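Local atomic coordinates of methyl-coenzyme M reductase subunit gamma (Methanosarcina barkeri, PDB entry 1E6Y), a protein that forms part of methyl-coenzyme M reductase, the nickel F430 enzyme that releases methane from methyl-coenzyme M with coenzyme B as reductant in the last step of methanogenesis. Residues F104-I107 with D113-T116; D165-M168 with R174-L177; E34-V39 with V136-E141; N93-P98 with H145-V150. All coordinates share one frame; numbering follows the deposited sequence.

Contact 1: F104-I107 with D113-T116; sequences FAAI and DPGT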
loop_
_atom_site.group_PDB
_atom_site.type_symbol
_atom_site.label_atom_id
_atom_site.label_comp_id
_atom_site.label_asym_id
_atom_site.label_seq_id
_atom_site.Cartn_x
_atom_site.Cartn_y
_atom_site.Cartn_z
ATOM N N PHE C 104 -7.128 -27.543 32.754
ATOM C CA PHE C 104 -6.390 -28.410 33.664
ATOM C C PHE C 104 -4.958 -27.906 33.880
ATOM O O PHE C 104 -4.507 -27.769 35.018
ATOM C CB PHE C 104 -6.380 -29.843 33.110
ATOM C CG PHE C 104 -5.336 -30.732 33.727
ATOM C CD1 PHE C 104 -5.472 -31.187 35.036
ATOM C CD2 PHE C 104 -4.207 -31.100 33.002
ATOM C CE1 PHE C 104 -4.495 -31.994 35.616
ATOM C CE2 PHE C 104 -3.225 -31.906 33.573
ATOM C CZ PHE C 104 -3.370 -32.354 34.881
ATOM N N ALA C 105 -4.270 -27.590 32.786
ATOM C CA ALA C 105 -2.880 -27.146 32.849
ATOM C C ALA C 105 -2.753 -25.761 33.478
ATOM O O ALA C 105 -1.955 -25.565 34.395
ATOM C CB ALA C 105 -2.263 -27.149 31.452
ATOM N N ALA C 106 -3.605 -24.833 33.048
ATOM C CA ALA C 106 -3.554 -23.447 33.520
ATOM C C ALA C 106 -3.858 -23.316 35.013
ATOM O O ALA C 106 -3.260 -22.494 35.709
ATOM C CB ALA C 106 -4.524 -22.589 32.718
ATOM N N ILE C 107 -4.794 -24.128 35.497
ATOM C CA ILE C 107 -5.258 -24.038 36.879
ATOM C C ILE C 107 -4.332 -24.769 37.857
ATOM O O ILE C 107 -4.117 -24.301 38.976
ATOM C CB ILE C 107 -6.704 -24.592 37.006
ATOM C CG1 ILE C 107 -7.677 -23.650 36.293
ATOM C CG2 ILE C 107 -7.103 -24.745 38.475
ATOM C CD1 ILE C 107 -9.060 -24.232 36.077
ATOM N N ASP C 113 2.309 -22.970 29.239
ATOM C CA ASP C 113 1.866 -22.277 28.036
ATOM C C ASP C 113 0.972 -23.226 27.238
ATOM O O ASP C 113 1.426 -23.878 26.294
ATOM C CB ASP C 113 3.097 -21.850 27.219
ATOM C CG ASP C 113 2.743 -21.163 25.912
ATOM O OD1 ASP C 113 3.564 -21.251 24.981
ATOM O OD2 ASP C 113 1.682 -20.511 25.816
ATOM N N PRO C 114 -0.283 -23.406 27.688
ATOM C CA PRO C 114 -1.224 -24.299 27.005
ATOM C C PRO C 114 -1.816 -23.687 25.738
ATOM O O PRO C 114 -2.056 -22.481 25.669
ATOM C CB PRO C 114 -2.297 -24.558 28.061
ATOM C CG PRO C 114 -2.298 -23.314 28.882
ATOM C CD PRO C 114 -0.845 -22.902 28.957
ATOM N N GLY C 115 -2.018 -24.532 24.732
ATOM C CA GLY C 115 -2.675 -24.106 23.514
ATOM C C GLY C 115 -3.787 -25.060 23.133
ATOM O O GLY C 115 -3.606 -26.278 23.170
ATOM N N THR C 116 -4.943 -24.506 22.777
ATOM C CA THR C 116 -6.097 -25.312 22.393
ATOM C C THR C 116 -6.424 -25.182 20.911
ATOM O O THR C 116 -6.550 -24.075 20.379
ATOM C CB THR C 116 -7.347 -24.921 23.191
ATOM O OG1 THR C 116 -7.084 -25.056 24.591
ATOM C CG2 THR C 116 -8.516 -25.812 22.812
#
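Next to Pro114, whose ring meets Ala105 and Ala106, the carboxylate oxygen Asp113 OD1 is gripped twice, by His361 NE2 and Gln322 NE2 of the beta subunit. Ser326 OG of that same beta chain is hydrogen-bonded to Asp113 OD2, so both oxygens of this buried carboxylate have partners across the subunit interface. The contact joins the first helix (98-108) of a ferredoxin-like beta-alpha-beta-beta-alpha-beta fold to the strand that follows it, 113-116, which borders the four-stranded antiparallel sheet. The evidence for how they meet lies in the alternation of strand side chains. Asp113 points its CB away from the helix, and with CG anti to the backbone N (chi1 178°) its carboxylate stays on the beta-subunit side, whereas Pro114 turns its ring onto the helix. Asp113 and Gly115 make the backbone bonds to strand 121-126; Pro114, between them, has no N-H to offer and meets the helix with its ring.

Backbones approach to 6.7 Å between Ala105 CA and Pro114 CA, a close distance for a helix on a strand, consistent with the helix presenting two alanine methyls in succession. No hydrogen bond crosses between the two segments; together they bury 82 Å², and the pairs that touch are all apolar carbons. Ala105 directs its CB at the strand, while that of Ala106 lies to one side of the approach. The ring is thus shared between two corners: Pro114 CB stands 4.3 Å from Ala105 CB, and the next ring atom, Pro114 CG, lies 4.5 Å from Ala106 CB.

Contact 2: D165-M168 with R174-L177; sequences DGVM and RRRL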
loop_
_atom_site.group_PDB
_atom_site.type_symbol
_atom_site.label_atom_id
_atom_site.label_comp_id
_atom_site.label_asym_id
_atom_site.label_seq_id
_atom_site.Cartn_x
_atom_site.Cartn_y
_atom_site.Cartn_z
ATOM N N ASP C 165 -11.679 -51.493 16.401
ATOM C CA ASP C 165 -11.150 -51.879 17.706
ATOM C C ASP C 165 -11.213 -50.741 18.732
ATOM O O ASP C 165 -10.651 -50.853 19.822
ATOM C CB ASP C 165 -9.707 -52.387 17.570
ATOM C CG ASP C 165 -8.742 -51.328 17.045
ATOM O OD1 ASP C 165 -9.162 -50.185 16.761
ATOM O OD2 ASP C 165 -7.546 -51.650 16.903
ATOM N N GLY C 166 -11.805 -49.617 18.332
ATOM C CA GLY C 166 -12.050 -48.524 19.260
ATOM C C GLY C 166 -10.905 -47.537 19.401
ATOM O O GLY C 166 -10.947 -46.646 20.252
ATOM N N VAL C 167 -9.877 -47.697 18.573
ATOM C CA VAL C 167 -8.707 -46.829 18.622
ATOM C C VAL C 167 -8.827 -45.723 17.571
ATOM O O VAL C 167 -9.290 -45.964 16.455
ATOM C CB VAL C 167 -7.410 -47.643 18.384
ATOM C CG1 VAL C 167 -6.213 -46.719 18.244
ATOM C CG2 VAL C 167 -7.190 -48.612 19.539
ATOM N N MET C 168 -8.461 -44.503 17.954
ATOM C CA MET C 168 -8.510 -43.373 17.032
ATOM C C MET C 168 -7.399 -43.452 15.990
ATOM O O MET C 168 -6.229 -43.637 16.328
ATOM C CB MET C 168 -8.404 -42.052 17.798
ATOM C CG MET C 168 -8.303 -40.831 16.892
ATOM S SD MET C 168 -8.245 -39.277 17.788
ATOM C CE MET C 168 -6.775 -39.517 18.773
ATOM N N ARG C 174 1.536 -44.523 15.735
ATOM C CA ARG C 174 2.476 -44.435 16.841
ATOM C C ARG C 174 2.073 -45.356 18.002
ATOM O O ARG C 174 2.927 -45.749 18.779
ATOM C CB ARG C 174 2.563 -43.001 17.380
ATOM C CG ARG C 174 3.486 -42.113 16.547
ATOM C CD ARG C 174 3.138 -40.637 16.769
ATOM N NE ARG C 174 1.966 -40.261 16.000
ATOM C CZ ARG C 174 1.743 -39.079 15.420
ATOM N NH1 ARG C 174 2.679 -38.138 15.586
ATOM N NH2 ARG C 174 0.674 -38.800 14.707
ATOM N N ARG C 175 0.790 -45.638 18.076
ATOM C CA ARG C 175 0.245 -46.435 19.181
ATOM C C ARG C 175 -0.963 -47.200 18.651
ATOM O O ARG C 175 -1.725 -46.726 17.811
ATOM C CB ARG C 175 -0.134 -45.559 20.371
ATOM C CG ARG C 175 -1.266 -44.584 20.213
ATOM C CD ARG C 175 -2.638 -45.100 20.555
ATOM N NE ARG C 175 -3.768 -44.234 20.300
ATOM C CZ ARG C 175 -4.336 -43.957 19.138
ATOM N NH1 ARG C 175 -3.830 -44.527 18.039
ATOM N NH2 ARG C 175 -5.390 -43.169 19.048
ATOM N N ARG C 176 -1.122 -48.417 19.196
ATOM C CA ARG C 176 -2.260 -49.229 18.764
ATOM C C ARG C 176 -2.590 -50.280 19.825
ATOM O O ARG C 176 -1.787 -50.493 20.726
ATOM C CB ARG C 176 -1.914 -49.949 17.455
ATOM C CG ARG C 176 -0.866 -51.036 17.654
ATOM C CD ARG C 176 -0.156 -51.348 16.338
ATOM N NE ARG C 176 0.720 -50.211 16.005
ATOM C CZ ARG C 176 1.931 -50.029 16.512
ATOM N NH1 ARG C 176 2.469 -50.893 17.365
ATOM N NH2 ARG C 176 2.639 -48.950 16.170
ATOM N N LEU C 177 -3.715 -50.966 19.631
ATOM C CA LEU C 177 -4.162 -52.070 20.476
ATOM C C LEU C 177 -3.397 -53.347 20.144
ATOM O O LEU C 177 -3.460 -53.845 19.018
ATOM C CB LEU C 177 -5.656 -52.320 20.252
ATOM C CG LEU C 177 -6.637 -52.312 21.426
ATOM C CD1 LEU C 177 -7.701 -53.369 21.171
ATOM C CD2 LEU C 177 -5.925 -52.584 22.739
HETATM O O HOH W 1 -5.218 -50.311 17.402
#
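The backbones of Asp165-Met168 and Arg175-Leu177 run nearly antiparallel, their end-to-end directions 159° apart, yet Val167 CA and Arg176 CA, the nearest pair, stay 6.9 Å from each other and no main-chain bond links the segments. Side chains make the contact. Arg175 leaves its strand with a sharp bend at chi2 (90°), which turns the guanidinium toward the loop, where two nitrogens close end-on upon one acceptor: Arg175 NH2 lies 2.9 Å and NH1 3.1 Å from Met168 O. The oxygen sits close to the guanidinium plane, but the NH2 bond, at 148° about its hydrogen, is not straight, as expected when two N-H groups converge on one atom. Over one face of the same group comes Val167 CG1, just 3.2 Å from Arg175 NH1 and offset toward the rim, a tight fit that probably restricts tilting. The other methyl, Val167 CG2, packs 4.1 Å from Leu177 CB.

At the more exposed end a water donates to Asp165 OD2 (2.7 Å) and accepts from Leu177 N (2.8 Å). Arg175 NE is bonded to Ala148 O of the neighbouring four-stranded sheet. The Met168 side chain is about 8 Å from bound factor 430, and Arg174 bonds Ala153 O and Thr154 O of that pocket. Asp165 OD1 receives Val167 N, so the loop enters through an Asx turn, laid beside strand 175-178 at the edge of a three-stranded antiparallel sheet.

Contact 3: E34-V39 with V136-E141; sequences EDLTAV and VQMETE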
loop_
_atom_site.group_PDB
_atom_site.type_symbol
_atom_site.label_atom_id
_atom_site.label_comp_id
_atom_site.label_asym_id
_atom_site.label_seq_id
_atom_site.Cartn_x
_atom_site.Cartn_y
_atom_site.Cartn_z
ATOM N N GLU C 34 11.451 -42.924 32.608
ATOM C CA GLU C 34 12.194 -43.144 31.373
ATOM C C GLU C 34 11.283 -43.369 30.170
ATOM O O GLU C 34 11.593 -42.928 29.063
ATOM C CB GLU C 34 13.148 -44.328 31.527
ATOM C CG GLU C 34 14.356 -44.041 32.412
ATOM C CD GLU C 34 15.531 -44.964 32.130
ATOM O OE1 GLU C 34 15.309 -46.114 31.689
ATOM O OE2 GLU C 34 16.682 -44.534 32.347
ATOM N N ASP C 35 10.165 -44.058 30.387
ATOM C CA ASP C 35 9.191 -44.281 29.321
ATOM C C ASP C 35 8.488 -42.991 28.926
ATOM O O ASP C 35 8.214 -42.767 27.748
ATOM C CB ASP C 35 8.151 -45.323 29.746
ATOM C CG ASP C 35 8.622 -46.748 29.521
ATOM O OD1 ASP C 35 9.697 -46.946 28.913
ATOM O OD2 ASP C 35 7.902 -47.675 29.944
ATOM N N LEU C 36 8.201 -42.148 29.915
ATOM C CA LEU C 36 7.633 -40.827 29.661
ATOM C C LEU C 36 8.594 -39.976 28.832
ATOM O O LEU C 36 8.199 -39.365 27.841
ATOM C CB LEU C 36 7.321 -40.120 30.983
ATOM C CG LEU C 36 6.695 -38.724 30.882
ATOM C CD1 LEU C 36 5.326 -38.802 30.221
ATOM C CD2 LEU C 36 6.586 -38.122 32.269
ATOM N N THR C 37 9.867 -39.979 29.217
ATOM C CA THR C 37 10.898 -39.262 28.475
ATOM C C THR C 37 11.036 -39.810 27.057
ATOM O O THR C 37 11.239 -39.050 26.112
ATOM C CB THR C 37 12.256 -39.351 29.199
ATOM O OG1 THR C 37 12.144 -38.737 30.487
ATOM C CG2 THR C 37 13.347 -38.642 28.405
ATOM N N ALA C 38 10.851 -41.120 26.912
ATOM C CA ALA C 38 10.961 -41.779 25.615
ATOM C C ALA C 38 9.854 -41.352 24.659
ATOM O O ALA C 38 10.125 -41.006 23.512
ATOM C CB ALA C 38 10.944 -43.290 25.793
ATOM N N VAL C 39 8.611 -41.349 25.137
ATOM C CA VAL C 39 7.476 -40.990 24.288
ATOM C C VAL C 39 7.470 -39.503 23.923
ATOM O O VAL C 39 7.002 -39.124 22.849
ATOM C CB VAL C 39 6.118 -41.360 24.945
ATOM C CG1 VAL C 39 6.086 -42.841 25.284
ATOM C CG2 VAL C 39 5.880 -40.526 26.189
ATOM N N VAL C 136 0.964 -36.615 34.718
ATOM C CA VAL C 136 -0.411 -36.637 35.202
ATOM C C VAL C 136 -1.387 -36.889 34.053
ATOM O O VAL C 136 -2.310 -37.692 34.183
ATOM C CB VAL C 136 -0.788 -35.312 35.913
ATOM C CG1 VAL C 136 -2.226 -35.373 36.415
ATOM C CG2 VAL C 136 0.163 -35.054 37.078
ATOM N N GLN C 137 -1.123 -36.277 32.902
ATOM C CA GLN C 137 -1.974 -36.468 31.733
ATOM C C GLN C 137 -1.891 -37.893 31.195
ATOM O O GLN C 137 -2.890 -38.443 30.739
ATOM C CB GLN C 137 -1.602 -35.476 30.632
ATOM C CG GLN C 137 -1.858 -34.026 30.996
ATOM C CD GLN C 137 -1.940 -33.126 29.779
ATOM O OE1 GLN C 137 -2.989 -33.025 29.141
ATOM N NE2 GLN C 137 -0.828 -32.477 29.442
ATOM N N MET C 138 -0.723 -38.514 31.335
ATOM C CA MET C 138 -0.506 -39.873 30.848
ATOM C C MET C 138 -1.132 -40.923 31.765
ATOM O O MET C 138 -1.613 -41.954 31.292
ATOM C CB MET C 138 0.993 -40.159 30.704
ATOM C CG MET C 138 1.696 -39.371 29.604
ATOM S SD MET C 138 1.056 -39.703 27.948
ATOM C CE MET C 138 1.875 -41.259 27.564
ATOM N N GLU C 139 -1.125 -40.654 33.069
ATOM C CA GLU C 139 -1.472 -41.662 34.071
ATOM C C GLU C 139 -2.926 -41.618 34.528
ATOM O O GLU C 139 -3.474 -42.633 34.958
ATOM C CB GLU C 139 -0.559 -41.529 35.294
ATOM C CG GLU C 139 0.899 -41.886 35.028
ATOM C CD GLU C 139 1.744 -41.935 36.293
ATOM O OE1 GLU C 139 1.407 -41.243 37.276
ATOM O OE2 GLU C 139 2.760 -42.659 36.297
ATOM N N THR C 140 -3.545 -40.445 34.451
ATOM C CA THR C 140 -4.879 -40.259 35.009
ATOM C C THR C 140 -5.988 -40.374 33.969
ATOM O O THR C 140 -5.727 -40.488 32.768
ATOM C CB THR C 140 -5.011 -38.900 35.727
ATOM O OG1 THR C 140 -4.914 -37.837 34.772
ATOM C CG2 THR C 140 -3.924 -38.747 36.783
ATOM N N GLU C 141 -7.226 -40.276 34.445
ATOM C CA GLU C 141 -8.408 -40.514 33.629
ATOM C C GLU C 141 -8.595 -39.492 32.510
ATOM O O GLU C 141 -9.388 -39.720 31.595
ATOM C CB GLU C 141 -9.655 -40.532 34.515
ATOM C CG GLU C 141 -9.931 -39.213 35.217
ATOM C CD GLU C 141 -11.205 -39.237 36.030
ATOM O OE1 GLU C 141 -11.135 -39.005 37.252
ATOM O OE2 GLU C 141 -12.281 -39.482 35.447
#
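Leu36 and Met138 meet at a slant, the leucine through one methyl and the methionine through the middle of its chain: Leu36 CD1 lies 3.7 Å from Met138 CG. Met138 does not run straight on toward the other helix. It folds at both chi2 (-61°) and chi3 (-80°), which swings its terminal CE round to Val39, one helical turn beyond Leu36, where it stops 4.3 Å from Val39 CG2. Leu36 CD1 and Val39 CG2 themselves stand 4.4 Å apart, so the two form a continuous apolar front on helix 33-40, and the bent methionine is laid along it.

This front meets helix 127-139, the second helix of the ferredoxin-like fold, near its C-terminal end through Met138, on the flank away from helix 98-108, which touches Val136 and Gln137. Helix 33-40 precedes the fold in sequence and is an addition to it. Phe87 of strand 82-89 also packs on Met138.

Thr140, the first residue to leave helical angles, finishes the helix by reaching back to Val136 O with two groups: its N at 3.0 Å and its OG1, which donates, at 2.7 Å. They approach that oxygen from opposite faces of the carbonyl plane.

Contact 4: N93-P98 with H145-V150; sequences NAPATP and HALAGV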
loop_
_atom_site.group_PDB
_atom_site.type_symbol
_atom_site.label_atom_id
_atom_site.label_comp_id
_atom_site.label_asym_id
_atom_site.label_seq_id
_atom_site.Cartn_x
_atom_site.Cartn_y
_atom_site.Cartn_z
ATOM N N ASN C 93 -16.173 -39.490 22.589
ATOM C CA ASN C 93 -16.158 -39.682 24.033
ATOM C C ASN C 93 -14.802 -40.004 24.644
ATOM O O ASN C 93 -14.727 -40.663 25.683
ATOM C CB ASN C 93 -17.185 -40.747 24.439
ATOM C CG ASN C 93 -18.604 -40.340 24.104
ATOM O OD1 ASN C 93 -18.914 -39.151 23.987
ATOM N ND2 ASN C 93 -19.475 -41.327 23.925
ATOM N N ALA C 94 -13.739 -39.452 24.066
ATOM C CA ALA C 94 -12.456 -39.410 24.759
ATOM C C ALA C 94 -12.679 -38.641 26.057
ATOM O O ALA C 94 -13.492 -37.715 26.099
ATOM C CB ALA C 94 -11.403 -38.712 23.904
ATOM N N PRO C 95 -12.074 -39.103 27.163
ATOM C CA PRO C 95 -12.230 -38.406 28.444
ATOM C C PRO C 95 -11.951 -36.907 28.326
ATOM O O PRO C 95 -12.763 -36.087 28.756
ATOM C CB PRO C 95 -11.222 -39.108 29.347
ATOM C CG PRO C 95 -11.180 -40.503 28.805
ATOM C CD PRO C 95 -11.289 -40.343 27.307
ATOM N N ALA C 96 -10.904 -36.569 27.579
ATOM C CA ALA C 96 -10.467 -35.184 27.449
ATOM C C ALA C 96 -11.059 -34.478 26.236
ATOM O O ALA C 96 -11.330 -35.096 25.206
ATOM C CB ALA C 96 -8.953 -35.120 27.388
ATOM N N THR C 97 -11.286 -33.179 26.392
ATOM C CA THR C 97 -11.508 -32.278 25.265
ATOM C C THR C 97 -10.462 -31.166 25.351
ATOM O O THR C 97 -9.967 -30.861 26.438
ATOM C CB THR C 97 -12.918 -31.650 25.311
ATOM O OG1 THR C 97 -13.152 -31.078 26.604
ATOM C CG2 THR C 97 -13.974 -32.701 25.022
ATOM N N PRO C 98 -10.075 -30.586 24.202
ATOM C CA PRO C 98 -8.917 -29.689 24.134
ATOM C C PRO C 98 -8.919 -28.531 25.138
ATOM O O PRO C 98 -7.939 -28.339 25.860
ATOM C CB PRO C 98 -8.939 -29.209 22.688
ATOM C CG PRO C 98 -9.484 -30.382 21.950
ATOM C CD PRO C 98 -10.571 -30.918 22.854
ATOM N N HIS C 145 -5.938 -44.004 26.244
ATOM C CA HIS C 145 -4.898 -44.118 25.234
ATOM C C HIS C 145 -5.315 -44.838 23.956
ATOM O O HIS C 145 -4.526 -44.943 23.020
ATOM C CB HIS C 145 -3.653 -44.767 25.836
ATOM C CG HIS C 145 -2.925 -43.876 26.790
ATOM N ND1 HIS C 145 -2.192 -42.785 26.373
ATOM C CD2 HIS C 145 -2.876 -43.868 28.144
ATOM C CE1 HIS C 145 -1.725 -42.143 27.430
ATOM N NE2 HIS C 145 -2.128 -42.777 28.515
ATOM N N ALA C 146 -6.569 -45.275 23.895
ATOM C CA ALA C 146 -7.156 -45.726 22.637
ATOM C C ALA C 146 -7.810 -44.542 21.930
ATOM O O ALA C 146 -7.562 -44.299 20.748
ATOM C CB ALA C 146 -8.190 -46.818 22.889
ATOM N N LEU C 147 -8.607 -43.786 22.681
ATOM C CA LEU C 147 -9.359 -42.662 22.135
ATOM C C LEU C 147 -8.510 -41.403 21.980
ATOM O O LEU C 147 -8.907 -40.464 21.289
ATOM C CB LEU C 147 -10.575 -42.363 23.016
ATOM C CG LEU C 147 -11.662 -43.441 23.009
ATOM C CD1 LEU C 147 -12.668 -43.161 24.102
ATOM C CD2 LEU C 147 -12.343 -43.480 21.651
ATOM N N ALA C 148 -7.343 -41.391 22.619
ATOM C CA ALA C 148 -6.409 -40.273 22.494
ATOM C C ALA C 148 -5.044 -40.760 22.020
ATOM O O ALA C 148 -4.785 -41.964 21.977
ATOM C CB ALA C 148 -6.273 -39.547 23.831
ATOM N N GLY C 149 -4.190 -39.818 21.632
ATOM C CA GLY C 149 -2.829 -40.152 21.253
ATOM C C GLY C 149 -1.895 -38.976 21.459
ATOM O O GLY C 149 -2.293 -37.825 21.269
ATOM N N VAL C 150 -0.677 -39.256 21.916
ATOM C CA VAL C 150 0.351 -38.227 22.052
ATOM C C VAL C 150 0.978 -37.980 20.683
ATOM O O VAL C 150 1.626 -38.865 20.123
ATOM C CB VAL C 150 1.459 -38.653 23.051
ATOM C CG1 VAL C 150 2.327 -37.455 23.412
ATOM C CG2 VAL C 150 0.839 -39.251 24.306
#
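With CG beside its backbone N (chi1 -68°) and an extended second torsion (chi2 169°), Leu147 sends CD1 straight out over the loop at Asn93-Pro95. The contact closes one end of the ferredoxin-like sheet: Asn93-Pro98 carries the chain from strand 82-89 into helix 98-108, and His145-Val150 leads from helix 127-139 into strand 148-150, the antiparallel neighbour of 82-89. The connections therefore emerge at the same end of two adjacent strands, and they meet at Leu147. Evidence for close backbone approach is the 5.2 Å between Ala94 CA and Leu147 CA, a separation allowed by the small alanine, whose CB touches Leu147 CB at 3.8 Å.

No hydrogen bond joins the segments directly; several of their polar groups are bonded elsewhere. Leu147 N is hydrogen-bonded to Asp144 OD2, which also receives Ala146 N, while Ala94 O is bonded to Thr212 OG1 and Pro95 O to Thr213 OG1. Asn93 has positive backbone angles (phi 66°), and here its carbonyl oxygen comes to lie beside the leucine methyl. CD1 consequently rests on backbone as much as on side chain. It is 3.8 Å from Ala94 CA and 4.5 Å from Pro95 CD, and its nearest neighbour across the contact is a carbonyl oxygen, with Leu147 CD1 to Asn93 O at 3.6 Å.

In the fold
Contacts 1, 3 and 4 are buried, apolar and without hydrogen bonds between their segments; contact 2, about 18 Å from the chain centre, is buried at Arg175 but has an exposed rim at Asp165, and relies on a guanidinium and a water. Contacts 1 and 4 both reach the four-stranded sheet, meeting where Thr116 packs on Pro98. Helix 98-108 of contact 1 and helix 127-139 of contact 3 pack on each other through Phe104. Polar links appear between contacts instead: Met138 O with His145 NE2 joins contact 3 to contact 4, while Met168 N with Ala146 O joins contact 2 to contact 4. Among the four, contact 1 alone also lies against the beta subunit through several hydrogen bonds.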